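Local atomic coordinates of phist (Plasmodium falciparum, PDB entry 4JLE), a protein that probably acts as a protein-interaction module, its PHIST domain binding the virulence factor PfEMP1, with which the protein comigrates to knobs on the infected erythrocyte surface. Residues E149-E152 and H153-L157; Q67-V70 and E71-I75; K118-K121 and E122-Y126; R129-I132 and E133-S137. All blocks are in the same frame, centred on the assembly; numbering follows the deposited sequence.

Contact 1: residues E149-E152 and H153-L157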
loop_
_atom_site.group_PDB
_atom_site.type_symbol
_atom_site.label_atom_id
_atom_site.label_comp_id
_atom_site.label_asym_id
_atom_site.label_seq_id
_atom_site.Cartn_x
_atom_site.Cartn_y
_atom_site.Cartn_z
ATOM N N GLU B 149 21.154 8.079 10.003
ATOM C CA GLU B 149 20.416 9.321 10.186
ATOM C C GLU B 149 20.530 9.834 11.659
ATOM O O GLU B 149 20.779 11.023 11.887
ATOM C CB GLU B 149 18.939 9.106 9.767
ATOM C CG GLU B 149 18.087 10.361 9.857
ATOM C CD GLU B 149 16.585 10.221 9.746
ATOM O OE1 GLU B 149 16.002 9.351 10.434
ATOM O OE2 GLU B 149 15.976 11.089 9.081
ATOM N N PHE B 150 20.375 8.937 12.634
ATOM C CA PHE B 150 20.462 9.293 14.049
ATOM C C PHE B 150 21.891 9.557 14.491
ATOM O O PHE B 150 22.126 10.529 15.223
ATOM C CB PHE B 150 19.816 8.205 14.905
ATOM C CG PHE B 150 18.308 8.367 14.999
ATOM C CD1 PHE B 150 17.487 8.097 13.902
ATOM C CD2 PHE B 150 17.713 8.792 16.181
ATOM C CE1 PHE B 150 16.104 8.251 13.987
ATOM C CE2 PHE B 150 16.324 8.938 16.271
ATOM C CZ PHE B 150 15.527 8.673 15.174
ATOM N N ARG B 151 22.855 8.726 14.036
ATOM C CA ARG B 151 24.281 8.870 14.382
ATOM C C ARG B 151 24.796 10.208 13.856
ATOM O O ARG B 151 25.471 10.924 14.592
ATOM C CB ARG B 151 25.082 7.677 13.824
ATOM C CG ARG B 151 26.441 7.417 14.451
ATOM C CD ARG B 151 26.757 5.945 14.697
ATOM N NE ARG B 151 26.385 5.034 13.607
ATOM C CZ ARG B 151 25.867 3.823 13.802
ATOM N NH1 ARG B 151 25.632 3.385 15.033
ATOM N NH2 ARG B 151 25.555 3.053 12.768
ATOM N N GLU B 152 24.389 10.583 12.639
ATOM C CA GLU B 152 24.773 11.838 11.980
ATOM C C GLU B 152 24.201 13.038 12.720
ATOM O O GLU B 152 24.938 13.975 13.013
ATOM C CB GLU B 152 24.339 11.858 10.489
ATOM C CG GLU B 152 25.236 11.091 9.516
ATOM C CD GLU B 152 26.731 11.388 9.488
ATOM O OE1 GLU B 152 27.124 12.556 9.718
ATOM O OE2 GLU B 152 27.513 10.438 9.261
ATOM N N HIS B 153 22.898 12.994 13.055
ATOM C CA HIS B 153 22.224 14.062 13.788
ATOM C C HIS B 153 22.833 14.220 15.183
ATOM O O HIS B 153 22.989 15.342 15.662
ATOM C CB HIS B 153 20.714 13.785 13.867
ATOM C CG HIS B 153 19.946 14.888 14.517
ATOM N ND1 HIS B 153 19.573 16.014 13.811
ATOM C CD2 HIS B 153 19.527 15.021 15.800
ATOM C CE1 HIS B 153 18.930 16.787 14.676
ATOM N NE2 HIS B 153 18.876 16.232 15.884
ATOM N N GLY B 154 23.219 13.106 15.791
ATOM C CA GLY B 154 23.860 13.085 17.100
ATOM C C GLY B 154 25.244 13.695 17.057
ATOM O O GLY B 154 25.659 14.377 18.005
ATOM N N GLU B 155 25.976 13.463 15.945
ATOM C CA GLU B 155 27.318 14.057 15.741
ATOM C C GLU B 155 27.179 15.605 15.571
ATOM O O GLU B 155 27.928 16.340 16.212
ATOM C CB GLU B 155 28.054 13.396 14.566
ATOM C CG GLU B 155 28.564 11.993 14.896
ATOM C CD GLU B 155 28.871 11.028 13.747
ATOM O OE1 GLU B 155 28.536 11.326 12.575
ATOM O OE2 GLU B 155 29.445 9.951 14.028
ATOM N N MET B 156 26.164 16.069 14.790
ATOM C CA MET B 156 25.798 17.471 14.530
ATOM C C MET B 156 25.462 18.189 15.845
ATOM O O MET B 156 25.859 19.342 16.019
ATOM C CB MET B 156 24.606 17.535 13.536
ATOM C CG MET B 156 24.139 18.948 13.163
ATOM S SD MET B 156 22.958 19.690 14.353
ATOM C CE MET B 156 21.403 19.206 13.635
ATOM N N LEU B 157 24.719 17.523 16.759
ATOM C CA LEU B 157 24.364 18.094 18.067
ATOM C C LEU B 157 25.599 18.262 18.932
ATOM O O LEU B 157 25.774 19.322 19.523
ATOM C CB LEU B 157 23.315 17.251 18.821
ATOM C CG LEU B 157 21.900 17.156 18.229
ATOM C CD1 LEU B 157 21.036 16.237 19.067
ATOM C CD2 LEU B 157 21.240 18.525 18.076
#

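Contact 2: residues Q67-V70 and E71-I75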
loop_
_atom_site.group_PDB
_atom_site.type_symbol
_atom_site.label_atom_id
_atom_site.label_comp_id
_atom_site.label_asym_id
_atom_site.label_seq_id
_atom_site.Cartn_x
_atom_site.Cartn_y
_atom_site.Cartn_z
ATOM N N GLN B 67 -2.538 23.239 -2.152
ATOM C CA GLN B 67 -1.513 24.236 -2.443
ATOM C C GLN B 67 -2.103 25.636 -2.374
ATOM O O GLN B 67 -1.434 26.532 -1.871
ATOM C CB GLN B 67 -0.850 23.968 -3.806
ATOM C CG GLN B 67 0.372 24.850 -4.115
ATOM C CD GLN B 67 1.449 24.822 -3.058
ATOM O OE1 GLN B 67 1.750 23.788 -2.464
ATOM N NE2 GLN B 67 2.069 25.964 -2.817
ATOM N N SER B 68 -3.378 25.802 -2.786
ATOM C CA SER B 68 -4.117 27.077 -2.743
ATOM C C SER B 68 -4.277 27.598 -1.305
ATOM O O SER B 68 -4.198 28.804 -1.086
ATOM C CB SER B 68 -5.488 26.930 -3.408
ATOM O OG SER B 68 -6.422 26.195 -2.624
ATOM N N ILE B 69 -4.491 26.684 -0.337
ATOM C CA ILE B 69 -4.647 26.994 1.087
ATOM C C ILE B 69 -3.259 27.288 1.672
ATOM O O ILE B 69 -3.115 28.183 2.514
ATOM C CB ILE B 69 -5.378 25.822 1.840
ATOM C CG1 ILE B 69 -6.748 25.464 1.168
ATOM C CG2 ILE B 69 -5.530 26.125 3.368
ATOM C CD1 ILE B 69 -7.413 24.162 1.630
ATOM N N VAL B 70 -2.234 26.532 1.207
ATOM C CA VAL B 70 -0.842 26.679 1.644
ATOM C C VAL B 70 -0.361 28.116 1.363
ATOM O O VAL B 70 0.190 28.764 2.261
ATOM C CB VAL B 70 0.082 25.623 0.997
ATOM C CG1 VAL B 70 1.555 26.001 1.145
ATOM C CG2 VAL B 70 -0.174 24.242 1.587
ATOM N N GLU B 71 -0.632 28.609 0.138
ATOM C CA GLU B 71 -0.282 29.946 -0.336
ATOM C C GLU B 71 -1.118 31.026 0.351
ATOM O O GLU B 71 -0.571 32.073 0.681
ATOM C CB GLU B 71 -0.423 30.028 -1.865
ATOM C CG GLU B 71 0.608 29.152 -2.564
ATOM C CD GLU B 71 0.819 29.352 -4.054
ATOM O OE1 GLU B 71 0.730 30.508 -4.528
ATOM O OE2 GLU B 71 1.151 28.355 -4.736
ATOM N N THR B 72 -2.418 30.770 0.601
ATOM C CA THR B 72 -3.289 31.730 1.287
ATOM C C THR B 72 -2.769 32.005 2.701
ATOM O O THR B 72 -2.686 33.163 3.100
ATOM C CB THR B 72 -4.742 31.230 1.301
ATOM O OG1 THR B 72 -5.217 31.143 -0.043
ATOM C CG2 THR B 72 -5.670 32.131 2.113
ATOM N N TYR B 73 -2.379 30.961 3.434
ATOM C CA TYR B 73 -1.935 31.102 4.818
ATOM C C TYR B 73 -0.418 31.093 4.985
ATOM O O TYR B 73 0.054 31.106 6.129
ATOM C CB TYR B 73 -2.573 29.993 5.681
ATOM C CG TYR B 73 -4.076 30.149 5.787
ATOM C CD1 TYR B 73 -4.644 31.118 6.617
ATOM C CD2 TYR B 73 -4.931 29.398 4.988
ATOM C CE1 TYR B 73 -6.028 31.310 6.670
ATOM C CE2 TYR B 73 -6.316 29.568 5.044
ATOM C CZ TYR B 73 -6.860 30.526 5.885
ATOM O OH TYR B 73 -8.221 30.711 5.908
ATOM N N LYS B 74 0.347 31.088 3.866
ATOM C CA LYS B 74 1.823 31.075 3.870
ATOM C C LYS B 74 2.319 29.960 4.816
ATOM O O LYS B 74 3.087 30.215 5.747
ATOM C CB LYS B 74 2.405 32.466 4.255
ATOM C CG LYS B 74 2.049 33.606 3.302
ATOM C CD LYS B 74 2.409 34.936 3.932
ATOM C CE LYS B 74 1.975 36.105 3.091
ATOM N NZ LYS B 74 2.032 37.379 3.853
ATOM N N ILE B 75 1.809 28.736 4.599
ATOM C CA ILE B 75 2.145 27.566 5.407
ATOM C C ILE B 75 3.547 27.081 4.989
ATOM O O ILE B 75 3.778 26.903 3.784
ATOM C CB ILE B 75 1.038 26.475 5.286
ATOM C CG1 ILE B 75 -0.254 26.938 6.012
ATOM C CG2 ILE B 75 1.523 25.102 5.799
ATOM C CD1 ILE B 75 -1.517 26.191 5.631
#

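Contact 3: residues K118-K121 and E122-Y126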
loop_
_atom_site.group_PDB
_atom_site.type_symbol
_atom_site.label_atom_id
_atom_site.label_comp_id
_atom_site.label_asym_id
_atom_site.label_seq_id
_atom_site.Cartn_x
_atom_site.Cartn_y
_atom_site.Cartn_z
ATOM N N LYS B 118 -3.944 -29.117 -1.932
ATOM C CA LYS B 118 -2.505 -29.222 -2.241
ATOM C C LYS B 118 -1.981 -27.876 -2.766
ATOM O O LYS B 118 -1.012 -27.349 -2.213
ATOM C CB LYS B 118 -2.262 -30.344 -3.285
ATOM C CG LYS B 118 -0.811 -30.805 -3.441
ATOM C CD LYS B 118 -0.543 -31.293 -4.868
ATOM C CE LYS B 118 0.889 -31.699 -5.137
ATOM N NZ LYS B 118 1.202 -33.059 -4.626
ATOM N N LYS B 119 -2.646 -27.337 -3.815
ATOM C CA LYS B 119 -2.381 -26.063 -4.480
ATOM C C LYS B 119 -2.519 -24.879 -3.488
ATOM O O LYS B 119 -1.690 -23.965 -3.503
ATOM C CB LYS B 119 -3.365 -25.906 -5.654
ATOM C CG LYS B 119 -3.140 -24.676 -6.530
ATOM C CD LYS B 119 -4.405 -24.322 -7.332
ATOM C CE LYS B 119 -4.452 -24.902 -8.732
ATOM N NZ LYS B 119 -5.485 -24.232 -9.568
ATOM N N PHE B 120 -3.578 -24.891 -2.662
ATOM C CA PHE B 120 -3.824 -23.855 -1.671
ATOM C C PHE B 120 -2.663 -23.813 -0.661
ATOM O O PHE B 120 -2.171 -22.732 -0.339
ATOM C CB PHE B 120 -5.171 -24.090 -0.958
ATOM C CG PHE B 120 -5.412 -23.111 0.172
ATOM C CD1 PHE B 120 -5.762 -21.792 -0.089
ATOM C CD2 PHE B 120 -5.228 -23.493 1.495
ATOM C CE1 PHE B 120 -5.962 -20.887 0.948
ATOM C CE2 PHE B 120 -5.422 -22.582 2.536
ATOM C CZ PHE B 120 -5.796 -21.285 2.255
ATOM N N LYS B 121 -2.239 -24.996 -0.181
ATOM C CA LYS B 121 -1.152 -25.209 0.774
ATOM C C LYS B 121 0.182 -24.721 0.177
ATOM O O LYS B 121 0.965 -24.085 0.878
ATOM C CB LYS B 121 -1.091 -26.691 1.136
ATOM C CG LYS B 121 -0.348 -27.008 2.416
ATOM C CD LYS B 121 -0.501 -28.492 2.782
ATOM C CE LYS B 121 0.812 -29.171 3.130
ATOM N NZ LYS B 121 1.323 -28.750 4.462
ATOM N N GLU B 122 0.407 -24.974 -1.129
ATOM C CA GLU B 122 1.605 -24.519 -1.836
ATOM C C GLU B 122 1.672 -22.990 -1.861
ATOM O O GLU B 122 2.720 -22.427 -1.536
ATOM C CB GLU B 122 1.637 -25.054 -3.270
ATOM C CG GLU B 122 2.050 -26.504 -3.402
ATOM C CD GLU B 122 1.797 -27.130 -4.768
ATOM O OE1 GLU B 122 1.664 -26.393 -5.776
ATOM O OE2 GLU B 122 1.750 -28.379 -4.824
ATOM N N VAL B 123 0.554 -22.327 -2.247
ATOM C CA VAL B 123 0.447 -20.866 -2.317
ATOM C C VAL B 123 0.714 -20.265 -0.924
ATOM O O VAL B 123 1.503 -19.328 -0.789
ATOM C CB VAL B 123 -0.920 -20.435 -2.888
ATOM C CG1 VAL B 123 -1.136 -18.932 -2.726
ATOM C CG2 VAL B 123 -1.040 -20.834 -4.358
ATOM N N LEU B 124 0.085 -20.853 0.100
ATOM C CA LEU B 124 0.198 -20.450 1.494
ATOM C C LEU B 124 1.635 -20.561 2.005
ATOM O O LEU B 124 2.107 -19.648 2.664
ATOM C CB LEU B 124 -0.747 -21.324 2.327
ATOM C CG LEU B 124 -1.178 -20.788 3.680
ATOM C CD1 LEU B 124 -2.060 -19.540 3.541
ATOM C CD2 LEU B 124 -1.933 -21.846 4.424
ATOM N N GLU B 125 2.335 -21.646 1.663
ATOM C CA GLU B 125 3.725 -21.862 2.059
ATOM C C GLU B 125 4.636 -20.822 1.398
ATOM O O GLU B 125 5.561 -20.353 2.042
ATOM C CB GLU B 125 4.176 -23.297 1.734
ATOM C CG GLU B 125 3.697 -24.288 2.787
ATOM C CD GLU B 125 3.778 -25.778 2.495
ATOM O OE1 GLU B 125 3.789 -26.179 1.306
ATOM O OE2 GLU B 125 3.759 -26.555 3.477
ATOM N N TYR B 126 4.339 -20.424 0.155
ATOM C CA TYR B 126 5.084 -19.399 -0.578
ATOM C C TYR B 126 4.888 -18.013 0.076
ATOM O O TYR B 126 5.863 -17.294 0.260
ATOM C CB TYR B 126 4.655 -19.369 -2.051
ATOM C CG TYR B 126 5.301 -18.277 -2.873
ATOM C CD1 TYR B 126 6.542 -18.467 -3.472
ATOM C CD2 TYR B 126 4.652 -17.061 -3.085
ATOM C CE1 TYR B 126 7.134 -17.468 -4.250
ATOM C CE2 TYR B 126 5.221 -16.064 -3.883
ATOM C CZ TYR B 126 6.464 -16.274 -4.463
ATOM O OH TYR B 126 7.043 -15.288 -5.224
#

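Contact 4: residues R129-I132 and E133-S137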
loop_
_atom_site.group_PDB
_atom_site.type_symbol
_atom_site.label_atom_id
_atom_site.label_comp_id
_atom_site.label_asym_id
_atom_site.label_seq_id
_atom_site.Cartn_x
_atom_site.Cartn_y
_atom_site.Cartn_z
ATOM N N ARG B 129 6.876 -17.878 3.358
ATOM C CA ARG B 129 8.316 -17.790 3.068
ATOM C C ARG B 129 8.695 -16.379 2.610
ATOM O O ARG B 129 9.684 -15.838 3.092
ATOM C CB ARG B 129 8.768 -18.842 2.028
ATOM C CG ARG B 129 9.180 -20.156 2.684
ATOM C CD ARG B 129 9.798 -21.182 1.737
ATOM N NE ARG B 129 8.840 -21.704 0.754
ATOM C CZ ARG B 129 7.984 -22.702 0.969
ATOM N NH1 ARG B 129 7.944 -23.314 2.150
ATOM N NH2 ARG B 129 7.156 -23.088 0.009
ATOM N N GLU B 130 7.883 -15.772 1.736
ATOM C CA GLU B 130 8.075 -14.405 1.239
ATOM C C GLU B 130 7.974 -13.377 2.362
ATOM O O GLU B 130 8.725 -12.405 2.337
ATOM C CB GLU B 130 7.063 -14.062 0.140
ATOM C CG GLU B 130 7.306 -14.787 -1.174
ATOM C CD GLU B 130 8.554 -14.374 -1.929
ATOM O OE1 GLU B 130 8.551 -13.267 -2.519
ATOM O OE2 GLU B 130 9.532 -15.160 -1.932
ATOM N N TRP B 131 7.073 -13.597 3.352
ATOM C CA TRP B 131 6.938 -12.687 4.478
ATOM C C TRP B 131 8.143 -12.752 5.427
ATOM O O TRP B 131 8.522 -11.727 5.989
ATOM C CB TRP B 131 5.665 -12.959 5.245
ATOM C CG TRP B 131 4.479 -12.233 4.704
ATOM C CD1 TRP B 131 3.297 -12.788 4.298
ATOM C CD2 TRP B 131 4.317 -10.806 4.594
ATOM N NE1 TRP B 131 2.392 -11.805 4.020
ATOM C CE2 TRP B 131 3.005 -10.576 4.134
ATOM C CE3 TRP B 131 5.166 -9.695 4.819
ATOM C CZ2 TRP B 131 2.504 -9.275 3.938
ATOM C CZ3 TRP B 131 4.673 -8.413 4.633
ATOM C CH2 TRP B 131 3.362 -8.206 4.198
ATOM N N ILE B 132 8.743 -13.938 5.592
ATOM C CA ILE B 132 9.917 -14.101 6.439
ATOM C C ILE B 132 11.081 -13.349 5.775
ATOM O O ILE B 132 11.741 -12.564 6.430
ATOM C CB ILE B 132 10.217 -15.599 6.733
ATOM C CG1 ILE B 132 9.125 -16.199 7.653
ATOM C CG2 ILE B 132 11.610 -15.777 7.383
ATOM C CD1 ILE B 132 9.085 -17.761 7.723
ATOM N N GLU B 133 11.256 -13.526 4.482
ATOM C CA GLU B 133 12.258 -12.877 3.645
ATOM C C GLU B 133 12.076 -11.347 3.639
ATOM O O GLU B 133 13.062 -10.607 3.763
ATOM C CB GLU B 133 12.138 -13.428 2.230
ATOM C CG GLU B 133 13.443 -13.850 1.588
ATOM C CD GLU B 133 13.274 -14.157 0.114
ATOM O OE1 GLU B 133 13.663 -13.301 -0.715
ATOM O OE2 GLU B 133 12.709 -15.226 -0.213
ATOM N N PHE B 134 10.811 -10.873 3.540
ATOM C CA PHE B 134 10.489 -9.454 3.572
ATOM C C PHE B 134 10.933 -8.853 4.934
ATOM O O PHE B 134 11.648 -7.838 4.961
ATOM C CB PHE B 134 8.974 -9.215 3.321
ATOM C CG PHE B 134 8.540 -7.781 3.577
ATOM C CD1 PHE B 134 8.630 -6.817 2.571
ATOM C CD2 PHE B 134 8.067 -7.388 4.837
ATOM C CE1 PHE B 134 8.251 -5.493 2.815
ATOM C CE2 PHE B 134 7.724 -6.053 5.093
ATOM C CZ PHE B 134 7.827 -5.115 4.088
ATOM N N ARG B 135 10.534 -9.511 6.046
ATOM C CA ARG B 135 10.834 -9.057 7.402
ATOM C C ARG B 135 12.349 -8.968 7.698
ATOM O O ARG B 135 12.793 -7.976 8.290
ATOM C CB ARG B 135 10.121 -9.946 8.414
ATOM C CG ARG B 135 8.654 -9.537 8.604
ATOM C CD ARG B 135 8.025 -10.160 9.849
ATOM N NE ARG B 135 8.000 -11.625 9.772
ATOM C CZ ARG B 135 7.011 -12.320 9.219
ATOM N NH1 ARG B 135 5.938 -11.699 8.742
ATOM N NH2 ARG B 135 7.080 -13.642 9.154
ATOM N N LYS B 136 13.142 -9.970 7.253
ATOM C CA LYS B 136 14.599 -9.981 7.403
ATOM C C LYS B 136 15.219 -8.766 6.688
ATOM O O LYS B 136 16.006 -8.043 7.281
ATOM C CB LYS B 136 15.203 -11.272 6.823
ATOM C CG LYS B 136 15.307 -12.442 7.782
ATOM C CD LYS B 136 15.607 -13.729 7.028
ATOM C CE LYS B 136 15.288 -14.978 7.813
ATOM N NZ LYS B 136 15.122 -16.154 6.910
ATOM N N SER B 137 14.858 -8.563 5.410
ATOM C CA SER B 137 15.310 -7.468 4.565
ATOM C C SER B 137 14.991 -6.075 5.196
ATOM O O SER B 137 15.889 -5.229 5.290
ATOM C CB SER B 137 14.677 -7.593 3.177
ATOM O OG SER B 137 14.841 -6.414 2.400
#

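Contact 1: residues E149-E152 and H153-L157
Regular alpha-helical bonds join the two segments, running from His153 N, Gly154 N, Glu155 N and Met156 N to the carbonyl oxygens of Glu149, Phe150, Arg151 and Glu152, at 2.9 to 3.1 Å. Glu155 folds back over the preceding turn: with CG beside the backbone N (chi1 -74°), that carbon rests 3.3 Å from Arg151 O. The side chains of Arg151 and Glu155 run alongside each other, pointing the same way, yet charge does not meet charge: Glu155 OE2 approaches the aliphatic CG of Arg151 at 4.0 Å, while Arg151 NE remains 5.8 Å from that oxygen. Glu152, bent at chi2, crosses Glu155 and brings its OE1 to 3.4 Å from Glu155 OE1, the carboxylate planes standing 80° apart. Two like charges so close may raise the proton affinity of one of them. His153 presses CB against Glu149 O at 3.4 Å and sends its imidazole away from this turn. That ring stacks on Tyr79 of the second subunit, which Phe150 meets edge-to-face; Phe150 also packs on Ile66 of the same neighbour. Helix 117-163 thus lies against helices 37-72 and 77-110 of the other chain.

Contact 2: residues Q67-V70 and E71-I75
The backbone of Gln67-Val70 and Glu71-Ile75 follows the last turn of helix 37-72 and then leaves it, Tyr73 being the first residue to depart from helical angles. This is a Schellman motif: Lys74 adopts the left-handed conformation (phi 50°), Ile75 N reaches back to Val70 O at 2.8 Å, and the inner bond from Lys74 N to Glu71 O is weak. As is usual in such a cap, the residues at the two ends of the outer bond also meet through their side chains, Val70 CG1 lying 4.2 Å from Ile75 CB. Just before the cap, within the last helical turn, the carbonyl of Ser68 is gripped twice by Thr72, by the backbone N and by OG1, the latter at 2.8 Å; the two donors come from opposite faces of the carbonyl plane. Placing OG1 beside its own backbone N (chi1 -63°) is what lets Thr72 close this second bond. Ile69 CG2 rests 3.7 Å from Tyr73 CD2. Tyr73 and Ile75 pack on Gly154 of the second subunit, and Ile69 on its Arg151. The main-chain oxygens of Tyr73 and Lys74 both receive bonds from Arg161 of that subunit, tying the turn to its helix 117-163. Gln67, bent at chi2, engages Glu71 through NE2, while Gln67 OE1 accepts a bond from Lys80 NZ. NE2 of Gln67 donates along a nearly straight line (169°) to the anti side of Glu71 OE2 at 3.2 Å, with that oxygen lying in the amide plane.

Contact 3: residues K118-K121 and E122-Y126
Lys121 and Glu125, one helical turn apart, make a salt bridge whose hydrogen bond is weak, with NZ 3.4 Å from OE2. The two chains get there differently. Lys121 sets CG beside its carbonyl carbon (chi1 -161°) and bends at chi3 and chi4, whereas Glu125 lies extended beyond a CG that is anti to its own carbonyl carbon. Folding back in this way brings the Glu125 CG to within 3.3 Å of Lys121 O, so the glutamate stem packs on the same turn whose lysine it pairs with.

Lys118 and Glu122 repeat the spacing with another result. Here the lysine chain runs extended as far as CE, which comes 3.4 Å from Glu122 OE2. The final bend (chi4 80°) then carries NZ off to 4.7 Å from that oxygen, leaving the charges near each other but not in contact.

Both pairs are of the i to i+4 kind that alpha-helices bring together, here near the start of helix 117-163. The PHIST domain is a three-helix bundle, and the apolar side of this turn faces the second subunit: Phe120 meets Phe44 of that chain edge-to-face and Leu124 packs on its Ile28. Within the turn, Phe120 and Leu124 cross, Phe120 CE2 lying 4.0 Å from Leu124 CD2.

Val123 fits its CG2 branch against the main chain, 3.3 Å from Lys119 O, the oxygen that also accepts the Val123 N-H bond at 3.0 Å. Val123 also packs on Leu110 of the second subunit.

Contact 4: residues R129-I132 and E133-S137
Arg135 answers Trp131 twice: its backbone N bonds Trp131 O at 3.0 Å, and its guanidinium folds back so that this same oxygen sits 3.6 Å above the centre of one face. Chi1 of -82° turns CG away from the carbonyl carbon, and a bend at chi3 brings the guanidinium back over the turn. From there NH1 forms a salt bridge with Glu51 of the second subunit, and NH2 comes 3.6 Å from Ile132 CG1. Glu130 and Glu133 run alongside each other with their OE2 atoms 3.6 Å apart and their carboxylates nearly perpendicular, a repulsive pairing that may ease if one takes up a proton. Apolar contacts lie further out. Trp131 turns the edge of its six-membered ring to the face of Phe134 in an offset edge-to-face pair, centroids 5.3 Å apart and planes at 88°. The closest atoms of that pair are Trp131 CZ3 and Phe134 CD2, at 3.6 Å. On the exposed side, the Lys136 chain extends alongside Ile132, its NZ 3.6 Å from Ile132 CG2. The aromatic side of helix 117-163 faces the second subunit, Trp131 packing on Glu51 of its helix 37-72 and Phe134 on Gln98 of its helix 77-110.

From the N terminus, contact 2 comes first, ending helix 37-72 at the short turn that leads into helix 77-110. The other three follow on helix 117-163 in the order contact 3, contact 4, contact 1. Each is a local helical contact, in series with the rest; none nests within or crosses another, and contact 2 alone involves a change of chain direction. Contacts 3 and 4 adjoin in sequence, their centres about 17 Å apart, whereas those of contacts 2 and 3 lie about 52 Å apart. All four touch the second subunit, as would fit a bundle in which helix 117-163 runs along helices 37-72 and 77-110 of the partner.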